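3-keto-5-aminohexanoate cleavage protein (Archaeoglobus fulgidus, PDB 3LOT) probably cleaves beta-keto acids such as 3-keto-5-aminohexanoate with a zinc ion held in a TIM-barrel fold. Local coordinates at residues Q33-A38 / R73-Q78; V49-R54 / V81-T86; V67-C72 / V104-P109. One frame throughout, in Å; residues are numbered along the deposited sequence. Where two conformers were deposited one is given.

Contact 1 (Q33-A38 / R73-Q78); sequences QIVEEA and REIKKQ
V35 lays both methyls against the CB of E74, and its CG1 and CG2 each lie 3.8 Å from that E74 CB. The same CG1 passes beside the backbone of the facing helix, 3.9 Å from I75 N, which fits the CA atoms of V35 and I75 being the closest pair here, at 5.4 Å. One turn further on, the bare methyl of A38 meets the tip of I75, with A38 CB 3.6 Å from I75 CD1. This is the deeper part of the interface, because I75 also touches I51 and I83 of the sheet beneath.

Nearer the surface the contact turns polar. Q78 NE2 donates to E36 OE2 at 3.2 Å with an N-H...O angle of 172°; the acceptor lies in the plane of the amide and is approached nearly along its C-O axis. E36 starts out from the far side of its helix, and a bend at chi2 (-60°) accompanies the return of its carboxylate to Q78; the two side chains cross at about a right angle. An alanine in place of E36 would probably leave Q78 NE2 without this acceptor and its amide freer to turn. E74, by contrast, spends its charge within its own helix, in a salt bridge from OE2 to K77 NZ of 2.9 Å.

The segment axes approach to 9.1 Å and run in broadly the same direction, crossing at -32°. Two consecutive, roughly parallel helices packed side by side over the strands are part of the outer layer of a TIM barrel; the polar bridge is this pair's own.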
loop_
_atom_site.group_PDB
_atom_site.type_symbol
_atom_site.label_atom_id
_atom_site.label_comp_id
_atom_site.label_asym_id
_atom_site.label_seq_id
_atom_site.Cartn_x
_atom_site.Cartn_y
_atom_site.Cartn_z
ATOM N N GLN D 33 8.714 -21.220 -37.787
ATOM C CA GLN D 33 9.070 -21.441 -36.387
ATOM C C GLN D 33 8.074 -20.816 -35.417
ATOM O O GLN D 33 7.689 -21.427 -34.441
ATOM C CB GLN D 33 10.453 -20.875 -36.075
ATOM C CG GLN D 33 11.567 -21.661 -36.658
ATOM C CD GLN D 33 12.892 -20.955 -36.483
ATOM O OE1 GLN D 33 12.963 -19.872 -35.903
ATOM N NE2 GLN D 33 13.945 -21.596 -36.922
ATOM N N ILE D 34 7.641 -19.599 -35.693
ATOM C CA ILE D 34 6.631 -18.949 -34.867
ATOM C C ILE D 34 5.322 -19.762 -34.874
ATOM O O ILE D 34 4.713 -19.972 -33.821
ATOM C CB ILE D 34 6.406 -17.443 -35.309
ATOM C CG1 ILE D 34 7.656 -16.611 -35.061
ATOM C CG2 ILE D 34 5.172 -16.830 -34.583
ATOM C CD1 ILE D 34 7.764 -15.360 -36.028
ATOM N N VAL D 35 4.908 -20.228 -36.052
ATOM C CA VAL D 35 3.692 -21.020 -36.186
ATOM C C VAL D 35 3.759 -22.313 -35.342
ATOM O O VAL D 35 2.866 -22.595 -34.563
ATOM C CB VAL D 35 3.422 -21.387 -37.661
ATOM C CG1 VAL D 35 2.253 -22.399 -37.769
ATOM C CG2 VAL D 35 3.162 -20.179 -38.497
ATOM N N GLU D 36 4.845 -23.062 -35.480
ATOM C CA GLU D 36 5.019 -24.329 -34.774
ATOM C C GLU D 36 5.091 -24.123 -33.265
ATOM O O GLU D 36 4.488 -24.881 -32.504
ATOM C CB GLU D 36 6.259 -25.083 -35.270
ATOM C CG GLU D 36 6.082 -25.699 -36.611
ATOM C CD GLU D 36 4.917 -26.723 -36.615
ATOM O OE1 GLU D 36 4.965 -27.655 -35.742
ATOM O OE2 GLU D 36 3.975 -26.590 -37.491
ATOM N N GLU D 37 5.784 -23.073 -32.830
ATOM C CA GLU D 37 5.862 -22.776 -31.409
ATOM C C GLU D 37 4.537 -22.313 -30.845
ATOM O O GLU D 37 4.249 -22.638 -29.722
ATOM C CB GLU D 37 6.894 -21.700 -31.147
ATOM C CG GLU D 37 8.281 -22.216 -31.218
ATOM C CD GLU D 37 8.677 -22.923 -29.912
ATOM O OE1 GLU D 37 9.084 -22.219 -28.917
ATOM O OE2 GLU D 37 8.572 -24.177 -29.920
ATOM N N ALA D 38 3.724 -21.580 -31.617
ATOM C CA ALA D 38 2.406 -21.173 -31.152
ATOM C C ALA D 38 1.506 -22.423 -30.936
ATOM O O ALA D 38 0.795 -22.510 -29.936
ATOM C CB ALA D 38 1.764 -20.218 -32.135
ATOM N N ARG D 73 -2.733 -17.437 -40.374
ATOM C CA ARG D 73 -3.500 -18.402 -41.127
ATOM C C ARG D 73 -3.023 -19.828 -40.847
ATOM O O ARG D 73 -3.822 -20.748 -40.683
ATOM C CB ARG D 73 -3.412 -18.121 -42.635
ATOM C CG ARG D 73 -4.206 -19.130 -43.491
ATOM C CD ARG D 73 -4.157 -18.795 -45.001
ATOM N NE ARG D 73 -2.780 -18.566 -45.453
ATOM C CZ ARG D 73 -2.306 -17.427 -45.972
ATOM N NH1 ARG D 73 -3.082 -16.367 -46.174
ATOM N NH2 ARG D 73 -1.025 -17.368 -46.339
ATOM N N GLU D 74 -1.712 -20.003 -40.803
ATOM C CA GLU D 74 -1.124 -21.312 -40.562
ATOM C C GLU D 74 -1.371 -21.799 -39.149
ATOM O O GLU D 74 -1.586 -22.997 -38.953
ATOM C CB GLU D 74 0.383 -21.284 -40.878
ATOM C CG GLU D 74 0.690 -21.092 -42.377
ATOM C CD GLU D 74 0.462 -22.366 -43.183
ATOM O OE1 GLU D 74 1.042 -23.401 -42.819
ATOM O OE2 GLU D 74 -0.283 -22.341 -44.171
ATOM N N ILE D 75 -1.325 -20.906 -38.150
ATOM C CA ILE D 75 -1.677 -21.327 -36.781
ATOM C C ILE D 75 -3.148 -21.802 -36.777
ATOM O O ILE D 75 -3.494 -22.905 -36.257
ATOM C CB ILE D 75 -1.488 -20.214 -35.721
ATOM C CG1 ILE D 75 -0.010 -19.833 -35.568
ATOM C CG2 ILE D 75 -2.001 -20.707 -34.337
ATOM C CD1 ILE D 75 0.215 -18.486 -34.859
ATOM N N LYS D 76 -4.015 -21.002 -37.388
ATOM C CA LYS D 76 -5.479 -21.312 -37.396
ATOM C C LYS D 76 -5.811 -22.662 -38.073
ATOM O O LYS D 76 -6.724 -23.348 -37.646
ATOM C CB LYS D 76 -6.258 -20.155 -38.042
ATOM C CG LYS D 76 -7.768 -20.314 -38.148
ATOM C CD LYS D 76 -8.330 -19.041 -38.748
ATOM C CE LYS D 76 -9.741 -19.164 -39.231
ATOM N NZ LYS D 76 -9.770 -20.103 -40.353
ATOM N N LYS D 77 -5.056 -23.033 -39.108
ATOM C CA LYS D 77 -5.191 -24.359 -39.705
ATOM C C LYS D 77 -4.990 -25.494 -38.716
ATOM O O LYS D 77 -5.653 -26.518 -38.815
ATOM C CB LYS D 77 -4.179 -24.567 -40.825
ATOM C CG LYS D 77 -4.590 -23.944 -42.123
ATOM C CD LYS D 77 -3.525 -24.227 -43.180
ATOM C CE LYS D 77 -3.676 -23.269 -44.337
ATOM N NZ LYS D 77 -2.621 -23.523 -45.345
ATOM N N GLN D 78 -4.038 -25.334 -37.802
ATOM C CA GLN D 78 -3.684 -26.388 -36.863
ATOM C C GLN D 78 -4.375 -26.278 -35.500
ATOM O O GLN D 78 -4.487 -27.280 -34.785
ATOM C CB GLN D 78 -2.179 -26.395 -36.631
ATOM C CG GLN D 78 -1.384 -26.666 -37.891
ATOM C CD GLN D 78 0.056 -26.830 -37.565
ATOM O OE1 GLN D 78 0.391 -27.568 -36.671
ATOM N NE2 GLN D 78 0.921 -26.119 -38.268
#

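Contact 2 (V49-R54 / V81-T86); sequences VHIHAR and VVINVT. With ZN (zinc ion), chain P.
V49 and V81 cross at about a right angle at the start of the pairing, with V49 CG1 3.8 Å from V81 CG2. From there the strands run parallel in tight register. V82 O takes the N-H of V49, V49 O takes that of N84, N84 O that of I51, and I51 O that of T86. V49, I51 and I83 turn to the helix-covered face, where I51 CG1 lies 4.1 Å from I83 CG2. H50 and N84 occupy the other face, and there the CA atoms come to 4.7 Å.

Beyond I51 the pairing slackens. The CA atoms of H52 and T86 are already 5.9 Å apart, and R54 leaves the partner strand to bond with T15, H19 and G59. The side chains still meet here through T86, whose CG2 sits over the centre of the H52 ring in a CH-pi contact, 3.7 Å from the centroid. T86 OG1 is held mainly by G88 N and also bonds to an unidentified molecule, probably from the crystallisation liquor, which is consistent with a pocket here.

The H50 ring stands almost perpendicular to the N84 amide. Its CG is anti to the backbone N (chi1 179°), and ND1 gives its N-H to N84 OD1 at 3.0 Å, the donor lying 69° out of the carbonyl plane. N84 is thus a second-shell residue, itself weakly bonded to E172. With ND1 serving as donor, NE2 is left to the metal: H50 NE2 binds zinc at 2.4 Å and H52 NE2 at 2.3 Å, and E262 is a further ligand. The chemistry implies that the 49-54 segment supplies two zinc ligands, while N84 of the next strand probably steadies the H50 ring.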
loop_
_atom_site.group_PDB
_atom_site.type_symbol
_atom_site.label_atom_id
_atom_site.label_comp_id
_atom_site.label_asym_id
_atom_site.label_seq_id
_atom_site.Cartn_x
_atom_site.Cartn_y
_atom_site.Cartn_z
ATOM N N VAL D 49 -2.246 -17.197 -27.704
ATOM C CA VAL D 49 -0.899 -16.936 -28.138
ATOM C C VAL D 49 -0.780 -15.494 -28.626
ATOM O O VAL D 49 -1.684 -14.955 -29.290
ATOM C CB VAL D 49 -0.414 -17.925 -29.224
ATOM C CG1 VAL D 49 -0.315 -19.281 -28.645
ATOM C CG2 VAL D 49 -1.270 -17.910 -30.467
ATOM N N HIS D 50 0.351 -14.885 -28.300
ATOM C CA HIS D 50 0.626 -13.522 -28.710
ATOM C C HIS D 50 1.719 -13.481 -29.772
ATOM O O HIS D 50 2.788 -13.981 -29.540
ATOM C CB HIS D 50 0.994 -12.709 -27.489
ATOM C CG HIS D 50 1.310 -11.301 -27.801
ATOM N ND1 HIS D 50 0.402 -10.450 -28.393
ATOM C CD2 HIS D 50 2.453 -10.590 -27.637
ATOM C CE1 HIS D 50 0.967 -9.268 -28.555
ATOM N NE2 HIS D 50 2.196 -9.323 -28.081
ATOM N N ILE D 51 1.397 -12.904 -30.934
ATOM C CA ILE D 51 2.211 -13.026 -32.154
ATOM C C ILE D 51 2.825 -11.684 -32.614
ATOM O O ILE D 51 2.106 -10.679 -32.744
ATOM C CB ILE D 51 1.371 -13.647 -33.330
ATOM C CG1 ILE D 51 0.875 -15.073 -32.965
ATOM C CG2 ILE D 51 2.154 -13.645 -34.668
ATOM C CD1 ILE D 51 1.940 -16.067 -32.475
ATOM N N HIS D 52 4.147 -11.681 -32.779
ATOM C CA HIS D 52 4.872 -10.723 -33.619
ATOM C C HIS D 52 5.409 -11.412 -34.889
ATOM O O HIS D 52 5.610 -12.622 -34.916
ATOM C CB HIS D 52 6.106 -10.172 -32.917
ATOM C CG HIS D 52 5.823 -9.288 -31.739
ATOM N ND1 HIS D 52 6.379 -8.027 -31.604
ATOM C CD2 HIS D 52 5.081 -9.494 -30.626
ATOM C CE1 HIS D 52 5.966 -7.489 -30.475
ATOM N NE2 HIS D 52 5.173 -8.353 -29.870
ATOM N N ALA D 53 5.691 -10.607 -35.909
ATOM C CA ALA D 53 6.397 -11.070 -37.104
ATOM C C ALA D 53 7.886 -10.709 -36.997
ATOM O O ALA D 53 8.257 -9.711 -36.371
ATOM C CB ALA D 53 5.791 -10.414 -38.338
ATOM N N ARG D 54 8.711 -11.516 -37.656
ATOM C CA ARG D 54 10.124 -11.283 -37.827
ATOM C C ARG D 54 10.489 -11.648 -39.271
ATOM O O ARG D 54 9.979 -12.622 -39.839
ATOM C CB ARG D 54 10.922 -12.180 -36.909
ATOM C CG ARG D 54 10.864 -11.766 -35.471
ATOM C CD ARG D 54 11.625 -12.717 -34.648
ATOM N NE ARG D 54 11.641 -12.326 -33.241
ATOM C CZ ARG D 54 12.428 -11.401 -32.691
ATOM N NH1 ARG D 54 13.276 -10.660 -33.393
ATOM N NH2 ARG D 54 12.311 -11.154 -31.412
ATOM N N VAL D 81 -6.617 -22.115 -30.915
ATOM C CA VAL D 81 -6.054 -21.105 -30.034
ATOM C C VAL D 81 -6.466 -19.696 -30.427
ATOM O O VAL D 81 -6.594 -19.384 -31.626
ATOM C CB VAL D 81 -4.500 -21.193 -30.014
ATOM C CG1 VAL D 81 -3.902 -20.720 -31.345
ATOM C CG2 VAL D 81 -3.927 -20.416 -28.813
ATOM N N VAL D 82 -6.691 -18.842 -29.421
ATOM C CA VAL D 82 -6.948 -17.428 -29.677
ATOM C C VAL D 82 -5.621 -16.751 -30.106
ATOM O O VAL D 82 -4.593 -16.856 -29.430
ATOM C CB VAL D 82 -7.607 -16.708 -28.455
ATOM C CG1 VAL D 82 -7.845 -15.221 -28.739
ATOM C CG2 VAL D 82 -8.965 -17.387 -28.081
ATOM N N ILE D 83 -5.649 -16.124 -31.277
ATOM C CA ILE D 83 -4.461 -15.514 -31.869
ATOM C C ILE D 83 -4.510 -14.010 -31.631
ATOM O O ILE D 83 -5.338 -13.267 -32.227
ATOM C CB ILE D 83 -4.357 -15.816 -33.389
ATOM C CG1 ILE D 83 -4.357 -17.351 -33.646
ATOM C CG2 ILE D 83 -3.130 -15.071 -33.940
ATOM C CD1 ILE D 83 -4.645 -17.787 -35.097
ATOM N N ASN D 84 -3.704 -13.580 -30.681
ATOM C CA ASN D 84 -3.583 -12.168 -30.282
ATOM C C ASN D 84 -2.410 -11.565 -31.051
ATOM O O ASN D 84 -1.274 -12.026 -30.890
ATOM C CB ASN D 84 -3.308 -12.135 -28.761
ATOM C CG ASN D 84 -3.106 -10.711 -28.191
ATOM O OD1 ASN D 84 -2.463 -9.880 -28.812
ATOM N ND2 ASN D 84 -3.599 -10.466 -26.958
ATOM N N VAL D 85 -2.682 -10.515 -31.821
ATOM C CA VAL D 85 -1.677 -9.861 -32.660
ATOM C C VAL D 85 -1.149 -8.556 -32.018
ATOM O O VAL D 85 -1.906 -7.795 -31.431
ATOM C CB VAL D 85 -2.304 -9.550 -34.026
ATOM C CG1 VAL D 85 -1.286 -8.973 -34.966
ATOM C CG2 VAL D 85 -2.914 -10.820 -34.584
ATOM N N THR D 86 0.146 -8.295 -32.143
ATOM C CA THR D 86 0.692 -7.049 -31.647
ATOM C C THR D 86 0.394 -5.907 -32.616
ATOM O O THR D 86 0.348 -6.070 -33.833
ATOM C CB THR D 86 2.187 -7.132 -31.455
ATOM O OG1 THR D 86 2.631 -5.964 -30.761
ATOM C CG2 THR D 86 2.893 -7.221 -32.831
HETATM ZN ZN ZN P . 4.329 -8.217 -27.709
#

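Contact 3 (V67-C72 / V104-P109); sequences VFRYIC and VPALKP
R69 and L107 bring together two members of the helical layer around the TIM barrel: helix 65-78, which precedes strand 82-85, and the short helix 103-107, which follows it. The CA atoms of R69 and L107, 6.7 Å apart, are the nearest pair between the segments.

Apolar packing falls to L107. Its CD2 enters the groove between two side chains one turn apart, 3.9 Å from F68 CB and 3.8 Å from C72 SG, and also presses on the backbone carbonyl of F68. The F68 ring turns from L107 and packs on V85 and A53, which leaves its CB as the part that meets the leucine. C72 continues the same buried surface to I83 and to F314, the C-terminal residue.

Polar contact falls to R69. Its chain leaves with CG anti to the backbone N (chi1 -170°), and a bend at chi3 follows before the guanidinium. NH1 then donates to A106 O at 3.2 Å with an N-H...O angle of 157°. The donor stands 59° out of the carbonyl plane, an oblique approach, and the same oxygen also accepts from N313 ND2. The charge of R69 has a firmer partner in E66, which forms a salt bridge with NE; E66 and A106 O thus engage different nitrogens of one guanidinium and should restrict its rotation.

A third kind of contact is the flat cation against hydrocarbon. L107 CD1 lies over one face of the guanidinium, offset toward the rim and 4.1 Å from R69 NH1, while the methyl of A106 approaches the other terminal nitrogen, with A106 CB 3.8 Å from R69 NH2.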
loop_
_atom_site.group_PDB
_atom_site.type_symbol
_atom_site.label_atom_id
_atom_site.label_comp_id
_atom_site.label_asym_id
_atom_site.label_seq_id
_atom_site.Cartn_x
_atom_site.Cartn_y
_atom_site.Cartn_z
ATOM N N VAL D 67 3.312 -11.151 -43.661
ATOM C CA VAL D 67 3.978 -12.118 -42.789
ATOM C C VAL D 67 3.064 -12.472 -41.619
ATOM O O VAL D 67 2.842 -13.651 -41.289
ATOM C CB VAL D 67 5.375 -11.595 -42.303
ATOM C CG1 VAL D 67 6.056 -12.607 -41.377
ATOM C CG2 VAL D 67 6.297 -11.291 -43.551
ATOM N N PHE D 68 2.502 -11.457 -40.993
ATOM C CA PHE D 68 1.363 -11.731 -40.098
ATOM C C PHE D 68 0.284 -12.617 -40.699
ATOM O O PHE D 68 -0.210 -13.538 -40.034
ATOM C CB PHE D 68 0.710 -10.448 -39.628
ATOM C CG PHE D 68 1.430 -9.799 -38.503
ATOM C CD1 PHE D 68 1.302 -10.306 -37.213
ATOM C CD2 PHE D 68 2.217 -8.685 -38.720
ATOM C CE1 PHE D 68 1.939 -9.716 -36.145
ATOM C CE2 PHE D 68 2.857 -8.072 -37.674
ATOM C CZ PHE D 68 2.725 -8.589 -36.364
ATOM N N ARG D 69 -0.115 -12.321 -41.926
ATOM C CA ARG D 69 -1.241 -13.044 -42.519
ATOM C C ARG D 69 -0.877 -14.524 -42.637
ATOM O O ARG D 69 -1.681 -15.405 -42.279
ATOM C CB ARG D 69 -1.678 -12.466 -43.850
ATOM C CG ARG D 69 -3.006 -13.089 -44.320
ATOM C CD ARG D 69 -3.442 -12.605 -45.652
ATOM N NE ARG D 69 -3.325 -11.161 -45.820
ATOM C CZ ARG D 69 -4.210 -10.264 -45.399
ATOM N NH1 ARG D 69 -5.307 -10.630 -44.725
ATOM N NH2 ARG D 69 -3.996 -8.973 -45.646
ATOM N N TYR D 70 0.343 -14.780 -43.096
ATOM C CA TYR D 70 0.830 -16.139 -43.221
ATOM C C TYR D 70 0.863 -16.861 -41.879
ATOM O O TYR D 70 0.330 -17.964 -41.767
ATOM C CB TYR D 70 2.207 -16.163 -43.901
ATOM C CG TYR D 70 2.819 -17.526 -43.990
ATOM C CD1 TYR D 70 2.552 -18.376 -45.080
ATOM C CD2 TYR D 70 3.670 -17.971 -43.000
ATOM C CE1 TYR D 70 3.140 -19.653 -45.149
ATOM C CE2 TYR D 70 4.232 -19.207 -43.039
ATOM C CZ TYR D 70 3.967 -20.063 -44.096
ATOM O OH TYR D 70 4.582 -21.298 -44.109
ATOM N N ILE D 71 1.509 -16.257 -40.884
ATOM C CA ILE D 71 1.648 -16.858 -39.554
ATOM C C ILE D 71 0.285 -17.183 -38.925
ATOM O O ILE D 71 0.028 -18.303 -38.465
ATOM C CB ILE D 71 2.419 -15.936 -38.594
ATOM C CG1 ILE D 71 3.853 -15.752 -39.093
ATOM C CG2 ILE D 71 2.438 -16.511 -37.196
ATOM C CD1 ILE D 71 4.666 -14.763 -38.318
ATOM N N CYS D 72 -0.627 -16.229 -38.996
ATOM C CA CYS D 72 -1.935 -16.399 -38.332
ATOM C C CYS D 72 -2.774 -17.438 -39.044
ATOM O O CYS D 72 -3.414 -18.265 -38.402
ATOM C CB CYS D 72 -2.662 -15.063 -38.218
ATOM S SG CYS D 72 -1.766 -13.972 -37.134
ATOM N N VAL D 104 -4.651 -4.688 -37.971
ATOM C CA VAL D 104 -6.015 -4.877 -37.429
ATOM C C VAL D 104 -7.076 -4.863 -38.549
ATOM O O VAL D 104 -7.873 -5.792 -38.630
ATOM C CB VAL D 104 -6.305 -3.970 -36.209
ATOM C CG1 VAL D 104 -7.750 -4.066 -35.759
ATOM C CG2 VAL D 104 -5.354 -4.354 -35.024
ATOM N N PRO D 105 -7.033 -3.887 -39.459
ATOM C CA PRO D 105 -7.962 -3.931 -40.581
ATOM C C PRO D 105 -7.622 -4.997 -41.634
ATOM O O PRO D 105 -8.530 -5.553 -42.273
ATOM C CB PRO D 105 -7.857 -2.519 -41.173
ATOM C CG PRO D 105 -6.571 -1.991 -40.645
ATOM C CD PRO D 105 -6.504 -2.531 -39.282
ATOM N N ALA D 106 -6.341 -5.301 -41.792
ATOM C CA ALA D 106 -5.924 -6.379 -42.694
ATOM C C ALA D 106 -6.401 -7.758 -42.218
ATOM O O ALA D 106 -6.976 -8.545 -42.997
ATOM C CB ALA D 106 -4.425 -6.351 -42.902
ATOM N N LEU D 107 -6.145 -8.069 -40.948
ATOM C CA LEU D 107 -6.426 -9.406 -40.408
ATOM C C LEU D 107 -7.722 -9.519 -39.605
ATOM O O LEU D 107 -8.218 -10.626 -39.421
ATOM C CB LEU D 107 -5.250 -9.943 -39.559
ATOM C CG LEU D 107 -4.064 -10.608 -40.288
ATOM C CD1 LEU D 107 -3.421 -9.669 -41.206
ATOM C CD2 LEU D 107 -3.070 -11.157 -39.297
ATOM N N LYS D 108 -8.258 -8.410 -39.121
ATOM C CA LYS D 108 -9.426 -8.425 -38.218
ATOM C C LYS D 108 -9.352 -9.523 -37.165
ATOM O O LYS D 108 -10.196 -10.405 -37.108
ATOM C CB LYS D 108 -10.717 -8.533 -39.044
ATOM C CG LYS D 108 -10.871 -7.462 -40.083
ATOM C CD LYS D 108 -12.107 -7.704 -40.918
ATOM C CE LYS D 108 -12.623 -6.476 -41.587
ATOM N NZ LYS D 108 -11.562 -5.751 -42.332
ATOM N N PRO D 109 -8.299 -9.500 -36.329
ATOM C CA PRO D 109 -8.151 -10.532 -35.336
ATOM C C PRO D 109 -9.169 -10.376 -34.214
ATOM O O PRO D 109 -9.791 -9.316 -34.060
ATOM C CB PRO D 109 -6.724 -10.294 -34.772
ATOM C CG PRO D 109 -6.487 -8.822 -34.981
ATOM C CD PRO D 109 -7.248 -8.467 -36.239
#

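Helix 65-78 serves both contact 1 and contact 3, meeting helix 31-43 and helix 103-107, while the strands of contact 2 lie beneath it; the three centres are 9 to 12 Å apart. I75 of contact 1 rests on contact 2, its CD1 3.8 Å from I51 CD1. Contact 3 reaches the same strands through F68, whose CE1 is 3.5 Å from I51 O. Of the three, only contact 2 holds zinc ligands, H50 and H52; E262 comes from outside them. The F68 side chain lies about 5 Å from that of H52 and 9 Å from the zinc, against about 13 Å for A38, so contact 3 lies closer to the metal site than contact 1, both in the helical layer.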